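Macrolide export ATP-binding/permease protein MacB (Actinobacillus actinomycetemcomitans, PDB 3FTJ) probably serves as the inner-membrane ABC transporter of the tripartite efflux system MacAB-TdeA, using ATP to drive export and confer macrolide resistance. Local coordinates at residues I37-T42 and S199-K204. Sequence-based numbering, arbitrary orientation.
Sequences ISDANT and SLHGKK
The imidazole of His201 is met at its edge by the carboxylate of Asp39, whose OD2 lies in the ring plane, while the two flat groups are turned 41° apart. This His-carboxylate hydrogen bond ties helix 37-44 to the C-terminal end of helix 186-201 in the periplasmic region of MacB. NE2 of His201 donates to OD2 of Asp39 over 2.5 Å, a short and nearly straight bond (168° at the hydrogen), although the oxygen is approached from above the carboxylate plane. The same OD2 also accepts a hydrogen bond from the backbone N of Lys36, and ND1 of His201 bonds OD1 of Asp205. The ring is thus gripped at both nitrogens between two aspartates, which fixes its rotation and would probably favour its protonated form. Asn34 and Leu35, ahead of helix 37-44, touch His201, and Leu197 of helix 186-201 touches Asp39. With CG anti to its own carbonyl carbon (chi1 -66°), the side chain of Asp39 crosses that of His201 at about a right angle, which brings OD2 onto NE2. The side chain of Leu200 slides past that of Asp39 in the opposite direction, and Thr42 reaches the leucine one turn later, CB of Thr42 to CD2 of Leu200 4.4 Å. The other carboxylate oxygen, OD1 of Asp39, rests 3.7 Å from CG of Leu200.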
loop_
_atom_site.group_PDB
_atom_site.type_symbol
_atom_site.label_atom_id
_atom_site.label_comp_id
_atom_site.label_asym_id
_atom_site.label_seq_id
_atom_site.Cartn_x
_atom_site.Cartn_y
_atom_site.Cartn_z
ATOM N N ILE A 37 -1.804 -4.102 12.064
ATOM C CA ILE A 37 -3.176 -3.794 11.673
ATOM C C ILE A 37 -3.922 -3.046 12.783
ATOM O O ILE A 37 -4.735 -2.164 12.502
ATOM C CB ILE A 37 -3.942 -5.073 11.276
ATOM C CG1 ILE A 37 -3.377 -5.628 9.968
ATOM C CG2 ILE A 37 -5.432 -4.791 11.133
ATOM C CD1 ILE A 37 -3.419 -4.640 8.817
ATOM N N SER A 38 -3.630 -3.373 14.039
ATOM C CA SER A 38 -4.275 -2.681 15.161
ATOM C C SER A 38 -3.845 -1.211 15.244
ATOM O O SER A 38 -4.644 -0.352 15.623
ATOM C CB SER A 38 -3.996 -3.386 16.488
ATOM O OG SER A 38 -2.607 -3.486 16.740
ATOM N N ASP A 39 -2.585 -0.934 14.907
ATOM C CA ASP A 39 -2.132 0.433 14.716
ATOM C C ASP A 39 -3.036 1.128 13.688
ATOM O O ASP A 39 -3.550 2.220 13.946
ATOM C CB ASP A 39 -0.684 0.472 14.221
ATOM C CG ASP A 39 0.315 -0.045 15.246
ATOM O OD1 ASP A 39 -0.018 -0.143 16.448
ATOM O OD2 ASP A 39 1.455 -0.351 14.835
ATOM N N ALA A 40 -3.233 0.488 12.531
ATOM C CA ALA A 40 -4.075 1.045 11.476
ATOM C C ALA A 40 -5.518 1.253 11.938
ATOM O O ALA A 40 -6.163 2.229 11.559
ATOM C CB ALA A 40 -4.040 0.157 10.227
ATOM N N ASN A 41 -6.020 0.338 12.756
ATOM C CA ASN A 41 -7.373 0.468 13.278
ATOM C C ASN A 41 -7.500 1.713 14.155
ATOM O O ASN A 41 -8.433 2.496 14.010
ATOM C CB ASN A 41 -7.759 -0.785 14.063
ATOM C CG ASN A 41 -9.221 -0.788 14.479
ATOM O OD1 ASN A 41 -9.537 -0.807 15.670
ATOM N ND2 ASN A 41 -10.119 -0.749 13.499
ATOM N N THR A 42 -6.553 1.901 15.064
ATOM C CA THR A 42 -6.569 3.070 15.934
ATOM C C THR A 42 -6.458 4.375 15.150
ATOM O O THR A 42 -7.138 5.361 15.457
ATOM C CB THR A 42 -5.461 2.981 16.968
ATOM O OG1 THR A 42 -5.673 1.808 17.759
ATOM C CG2 THR A 42 -5.469 4.214 17.875
ATOM N N SER A 199 3.342 6.412 21.142
ATOM C CA SER A 199 2.615 5.925 22.313
ATOM C C SER A 199 2.252 4.448 22.142
ATOM O O SER A 199 2.389 3.638 23.068
ATOM C CB SER A 199 1.342 6.753 22.510
ATOM O OG SER A 199 0.632 6.357 23.671
ATOM N N LEU A 200 1.776 4.111 20.949
ATOM C CA LEU A 200 1.396 2.744 20.618
ATOM C C LEU A 200 2.593 1.805 20.681
ATOM O O LEU A 200 2.543 0.764 21.342
ATOM C CB LEU A 200 0.808 2.705 19.213
ATOM C CG LEU A 200 -0.676 2.431 18.979
ATOM C CD1 LEU A 200 -1.506 2.596 20.220
ATOM C CD2 LEU A 200 -1.185 3.305 17.833
ATOM N N HIS A 201 3.667 2.178 19.990
ATOM C CA HIS A 201 4.851 1.322 19.871
ATOM C C HIS A 201 5.778 1.397 21.072
ATOM O O HIS A 201 6.615 0.516 21.271
ATOM C CB HIS A 201 5.646 1.679 18.610
ATOM C CG HIS A 201 4.984 1.249 17.340
ATOM N ND1 HIS A 201 5.635 1.247 16.119
ATOM C CD2 HIS A 201 3.740 0.774 17.101
ATOM C CE1 HIS A 201 4.808 0.823 15.183
ATOM N NE2 HIS A 201 3.650 0.527 15.751
ATOM N N GLY A 202 5.644 2.457 21.862
ATOM C CA GLY A 202 6.519 2.673 22.999
ATOM C C GLY A 202 7.833 3.339 22.629
ATOM O O GLY A 202 8.677 3.565 23.497
ATOM N N LYS A 203 7.999 3.656 21.345
ATOM C CA LYS A 203 9.234 4.255 20.830
ATOM C C LYS A 203 9.081 4.663 19.362
ATOM O O LYS A 203 8.206 4.161 18.651
ATOM C CB LYS A 203 10.406 3.274 20.954
ATOM C CG LYS A 203 10.298 2.061 20.026
ATOM C CD LYS A 203 11.509 1.158 20.157
ATOM C CE LYS A 203 11.690 0.267 18.929
ATOM N NZ LYS A 203 10.674 -0.830 18.818
ATOM N N LYS A 204 9.947 5.559 18.904
ATOM C CA LYS A 204 9.909 6.002 17.516
ATOM C C LYS A 204 10.694 5.023 16.650
ATOM O O LYS A 204 11.904 5.161 16.470
ATOM C CB LYS A 204 10.467 7.426 17.377
ATOM C CG LYS A 204 10.490 7.954 15.950
ATOM C CD LYS A 204 9.317 8.866 15.665
ATOM C CE LYS A 204 9.304 9.332 14.218
ATOM N NZ LYS A 204 10.676 9.568 13.715
#